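Local coordinates for protein CrRbcX-IIa (Chlamydomonas reinhardtii, PDB 5BS1) that probably acts as a chaperone in the assembly of the carbon-fixing enzyme Rubisco, working as a dimer of helical subunits, at residues A[24-29]-A[70-75]; A[31-36]-A[53-58]. One frame throughout, in Å; residues are numbered along the deposited sequence. Where two conformers were deposited one is given.

Interaction 1. Residues A[24-29]-A[70-75]; sequences LFTFVA and EWMAAV
From segment 24-29 only Thr26 touches 70-75, its methyl CG2 reaching into the angle between Trp71 and the selenomethionine Met72 of helix 69-78. CG2 of Thr26 lies 3.8 Å from both CE3 and CZ3 of Trp71 and approaches the CE3-CZ3 bond of the six-membered ring obliquely. From the other residue it meets the terminal methyl: CE of Met72 is 3.9 Å from CG2 of Thr26, brought there by two successive bends, about the CB-CG and CG-SE bonds. Val75 CG2, one turn on from Trp71, lies 3.8 Å above the plane of the indole and covers one face toward its rim.

All three touching residues are buried within the all-helical RbcX fold, and Met72 also packs on Leu117 of the second subunit, so the contact lies close to the dimer interface.

The polar groups are used on other partners. With CG2 anti to the backbone N, OG1 of Thr26 stands beside that nitrogen (chi1 -58°), where its main partner is Arg22 O; Gly67 O is also within bonding range, so the two carbonyls must share the hydroxyl proton, while Arg90 NH1 donates to OG1. Trp71 turns NE1 to the carbonyl oxygen of Phe58.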
# COMPACT_ATOMS: atom_id res chain seq x y z
N LEU A 24 6.12 -1.65 -4.13
CA LEU A 24 6.56 -2.54 -3.05
C LEU A 24 7.25 -3.80 -3.59
O LEU A 24 8.31 -4.21 -3.11
CB LEU A 24 5.38 -2.91 -2.15
CG LEU A 24 5.69 -3.91 -1.03
CD1 LEU A 24 6.69 -3.34 -0.04
CD2 LEU A 24 4.43 -4.37 -0.32
N PHE A 25 6.67 -4.42 -4.60
CA PHE A 25 7.20 -5.65 -5.17
C PHE A 25 8.55 -5.41 -5.83
O PHE A 25 9.43 -6.26 -5.76
CB PHE A 25 6.20 -6.29 -6.14
CG PHE A 25 4.85 -6.66 -5.52
CD1 PHE A 25 4.66 -6.81 -4.14
CD2 PHE A 25 3.79 -6.93 -6.35
CE1 PHE A 25 3.41 -7.16 -3.62
CE2 PHE A 25 2.55 -7.26 -5.84
CZ PHE A 25 2.37 -7.40 -4.47
N THR A 26 8.71 -4.25 -6.46
CA THR A 26 9.98 -3.90 -7.04
C THR A 26 11.04 -3.79 -5.97
O THR A 26 12.16 -4.27 -6.15
CB THR A 26 9.87 -2.59 -7.86
OG1 THR A 26 8.86 -2.76 -8.88
CG2 THR A 26 11.19 -2.23 -8.51
N PHE A 27 10.70 -3.14 -4.86
CA PHE A 27 11.61 -2.99 -3.71
C PHE A 27 11.94 -4.33 -3.08
O PHE A 27 13.11 -4.61 -2.76
CB PHE A 27 10.95 -2.06 -2.69
CG PHE A 27 11.74 -1.88 -1.43
CD1 PHE A 27 12.75 -0.94 -1.37
CD2 PHE A 27 11.49 -2.66 -0.31
CE1 PHE A 27 13.48 -0.78 -0.20
CE2 PHE A 27 12.21 -2.51 0.85
CZ PHE A 27 13.20 -1.56 0.90
N VAL A 28 10.93 -5.17 -2.91
CA VAL A 28 11.14 -6.53 -2.40
C VAL A 28 12.13 -7.28 -3.29
O VAL A 28 13.06 -7.93 -2.79
CB VAL A 28 9.82 -7.31 -2.26
CG1 VAL A 28 10.08 -8.80 -2.05
CG2 VAL A 28 9.03 -6.75 -1.09
N ALA A 29 11.90 -7.22 -4.59
CA ALA A 29 12.77 -7.88 -5.57
C ALA A 29 14.21 -7.40 -5.41
O ALA A 29 15.15 -8.19 -5.48
CB ALA A 29 12.29 -7.67 -7.00
N GLU A 70 10.03 3.63 -13.73
CA GLU A 70 11.04 4.65 -14.03
C GLU A 70 12.41 4.23 -13.46
O GLU A 70 13.43 4.31 -14.15
CB GLU A 70 10.64 6.01 -13.46
CG GLU A 70 11.58 7.14 -13.84
CD GLU A 70 11.19 8.51 -13.32
OE1 GLU A 70 10.60 8.62 -12.22
OE2 GLU A 70 11.52 9.49 -14.00
N TRP A 71 12.38 3.77 -12.22
CA TRP A 71 13.56 3.20 -11.57
C TRP A 71 14.11 2.02 -12.38
O TRP A 71 15.30 1.93 -12.63
CB TRP A 71 13.20 2.79 -10.15
CG TRP A 71 14.35 2.31 -9.29
CD1 TRP A 71 15.17 3.08 -8.53
CD2 TRP A 71 14.73 0.96 -9.05
NE1 TRP A 71 16.10 2.29 -7.86
CE2 TRP A 71 15.83 0.98 -8.16
CE3 TRP A 71 14.27 -0.27 -9.53
CZ2 TRP A 71 16.45 -0.18 -7.73
CZ3 TRP A 71 14.89 -1.42 -9.09
CH2 TRP A 71 15.96 -1.37 -8.20
N MSE A 72 13.23 1.13 -12.80
CA MSE A 72 13.67 -0.06 -13.52
C MSE A 72 14.29 0.31 -14.86
O MSE A 72 15.25 -0.30 -15.27
CB MSE A 72 12.49 -1.03 -13.70
CG MSE A 72 12.95 -2.38 -14.25
SE MSE A 72 14.08 -3.34 -12.98
CE MSE A 72 12.61 -3.87 -11.81
N ALA A 73 13.73 1.29 -15.55
CA ALA A 73 14.28 1.72 -16.82
C ALA A 73 15.68 2.29 -16.64
O ALA A 73 16.54 2.04 -17.46
CB ALA A 73 13.37 2.77 -17.44
N ALA A 74 15.87 3.00 -15.54
CA ALA A 74 17.20 3.53 -15.18
C ALA A 74 18.19 2.42 -14.90
O ALA A 74 19.34 2.47 -15.34
CB ALA A 74 17.09 4.47 -14.01
N VAL A 75 17.77 1.41 -14.16
CA VAL A 75 18.63 0.26 -13.93
C VAL A 75 19.00 -0.40 -15.26
O VAL A 75 20.15 -0.74 -15.50
CB VAL A 75 17.99 -0.78 -12.98
CG1 VAL A 75 18.89 -1.98 -12.82
CG2 VAL A 75 17.70 -0.18 -11.62

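Interaction 2. Residues A[31-36]-A[53-58]; sequences RVVLEQ and LDLMDF
Leu55 sets one methyl, CD2, against the backbone of helix 13-38, between Val33 and Leu34. That methyl sits 3.5 Å from the amide nitrogen of Leu34 and 3.7 Å from its CA, so it rests against the helix backbone as much as against side chains. The Leu55 side chain leaves its helix with CG anti to the backbone N (chi1 -172°), which carries the branch toward helix 13-38. Leu34 passes it at a slant, and its CB lies 3.8 Å from Leu55 CD2. Val33, the preceding residue, meets the same methyl with CG1: its side chain runs at about a right angle to that of Leu55, and CG1 of Val33 comes to 3.8 Å from Leu55 CD2.

Leu34 has a second partner in Met56, a selenomethionine. Here too the side chains cross at about a right angle, and both methyls of the leucine face the selenium, with Met56 SE 3.9 Å from Leu34 CD1 and 4.1 Å from Leu34 CD2. The bend of Met56 at chi2 (-73°) lays SE against the leucine at the exposed margin, whereas Val33 and Leu55 are buried.

The two segments run roughly antiparallel, at 143° between their directions, with their axes 10.3 Å apart at closest approach. On the buried side helix 80-96 closes in through Arg85, Leu86 and Val89 against Val33; Leu34 also touches Tyr52 and Leu59 of helix 46-59, and Phe58 packs on Ala74, Val75 and Lys78 of helix 69-78.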
# COMPACT_ATOMS: atom_id res chain seq x y z
N ARG A 31 15.69 -6.13 -2.81
CA ARG A 31 16.27 -6.69 -1.59
C ARG A 31 16.64 -8.14 -1.76
O ARG A 31 17.71 -8.55 -1.30
CB ARG A 31 15.32 -6.57 -0.41
CG ARG A 31 15.14 -5.17 0.11
CD ARG A 31 14.37 -5.25 1.43
NE ARG A 31 15.24 -5.67 2.54
CZ ARG A 31 14.91 -6.53 3.52
NH1 ARG A 31 15.80 -6.79 4.47
NH2 ARG A 31 13.73 -7.13 3.55
N VAL A 32 15.79 -8.92 -2.41
CA VAL A 32 16.06 -10.33 -2.69
C VAL A 32 17.32 -10.49 -3.51
O VAL A 32 18.20 -11.29 -3.16
CB VAL A 32 14.87 -11.01 -3.42
CG1 VAL A 32 15.25 -12.35 -4.05
CG2 VAL A 32 13.70 -11.19 -2.48
N VAL A 33 17.43 -9.73 -4.58
CA VAL A 33 18.57 -9.82 -5.47
C VAL A 33 19.83 -9.36 -4.76
O VAL A 33 20.88 -9.96 -4.93
CB VAL A 33 18.29 -9.07 -6.79
CG1 VAL A 33 19.54 -8.95 -7.66
CG2 VAL A 33 17.20 -9.80 -7.57
N LEU A 34 19.76 -8.29 -3.98
CA LEU A 34 20.96 -7.83 -3.27
C LEU A 34 21.50 -8.93 -2.36
O LEU A 34 22.71 -9.14 -2.30
CB LEU A 34 20.70 -6.57 -2.47
CG LEU A 34 21.92 -5.85 -1.87
CD1 LEU A 34 22.89 -5.39 -2.94
CD2 LEU A 34 21.44 -4.66 -1.07
N GLU A 35 20.62 -9.61 -1.65
CA GLU A 35 21.03 -10.67 -0.73
C GLU A 35 21.68 -11.80 -1.51
O GLU A 35 22.70 -12.37 -1.07
CB GLU A 35 19.81 -11.18 0.05
CG GLU A 35 20.07 -12.26 1.08
CD GLU A 35 18.84 -12.61 1.91
OE1 GLU A 35 18.11 -13.57 1.56
OE2 GLU A 35 18.55 -11.93 2.91
N GLN A 36 21.09 -12.13 -2.65
CA GLN A 36 21.62 -13.20 -3.50
C GLN A 36 23.00 -12.88 -4.03
O GLN A 36 23.82 -13.78 -4.17
CB GLN A 36 20.64 -13.48 -4.63
CG GLN A 36 19.40 -14.20 -4.12
CD GLN A 36 18.34 -14.37 -5.18
OE1 GLN A 36 18.39 -13.76 -6.25
NE2 GLN A 36 17.35 -15.20 -4.89
N LEU A 53 27.55 -3.91 -7.40
CA LEU A 53 27.94 -2.51 -7.28
C LEU A 53 26.82 -1.60 -7.77
O LEU A 53 26.48 -0.63 -7.12
CB LEU A 53 29.22 -2.23 -8.05
CG LEU A 53 30.51 -2.92 -7.59
CD1 LEU A 53 31.65 -2.66 -8.56
CD2 LEU A 53 30.90 -2.45 -6.20
N ASP A 54 26.20 -1.98 -8.89
CA ASP A 54 25.16 -1.15 -9.50
C ASP A 54 23.89 -1.17 -8.64
O ASP A 54 23.24 -0.13 -8.45
CB ASP A 54 24.82 -1.64 -10.91
CG ASP A 54 25.94 -1.39 -11.92
OD1 ASP A 54 26.80 -0.53 -11.68
OD2 ASP A 54 25.99 -2.08 -12.96
N LEU A 55 23.55 -2.32 -8.09
CA LEU A 55 22.35 -2.43 -7.28
C LEU A 55 22.49 -1.62 -6.01
O LEU A 55 21.54 -0.93 -5.63
CB LEU A 55 22.00 -3.88 -6.96
CG LEU A 55 20.64 -4.11 -6.27
CD1 LEU A 55 19.46 -3.43 -7.00
CD2 LEU A 55 20.37 -5.57 -6.12
N MSE A 56 23.70 -1.64 -5.43
CA MSE A 56 23.95 -0.80 -4.25
C MSE A 56 23.70 0.67 -4.62
O MSE A 56 23.08 1.39 -3.85
CB MSE A 56 25.38 -1.03 -3.75
CG MSE A 56 25.70 -2.36 -3.07
SE MSE A 56 24.95 -2.57 -1.28
CE MSE A 56 26.37 -1.51 -0.38
N ASP A 57 24.19 1.13 -5.78
CA ASP A 57 23.97 2.51 -6.25
C ASP A 57 22.49 2.83 -6.39
O ASP A 57 22.02 3.85 -5.88
CB ASP A 57 24.62 2.77 -7.60
CG ASP A 57 26.11 2.96 -7.52
OD1 ASP A 57 26.62 3.25 -6.43
OD2 ASP A 57 26.77 2.83 -8.58
N PHE A 58 21.76 1.95 -7.08
CA PHE A 58 20.37 2.23 -7.39
C PHE A 58 19.46 2.14 -6.19
O PHE A 58 18.46 2.86 -6.14
CB PHE A 58 19.85 1.33 -8.53
CG PHE A 58 20.24 1.83 -9.88
CD1 PHE A 58 19.65 2.98 -10.40
CD2 PHE A 58 21.22 1.20 -10.62
CE1 PHE A 58 20.03 3.47 -11.63
CE2 PHE A 58 21.59 1.68 -11.85
CZ PHE A 58 21.00 2.82 -12.36

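In the fold
From the N terminus, helix 13-38 supplies the first segment of both contacts: 24-29 for interaction 1, then 31-36 for interaction 2. The chain next turns back through helix 46-59, whose segment 53-58 closes the shorter loop of interaction 2, and goes on to helix 69-78, where 70-75 closes the longer loop of interaction 1. Interaction 2 is therefore nested inside interaction 1. Their centres are 11 Å apart, and they meet directly where Phe58 packs on Val75 and Trp71 CH2 approaches Leu55 CD1. Helices 46-59 and 69-78, consecutive in the chain, are thus joined to each other as well as to helix 13-38, and helix 80-96 touches both contacts.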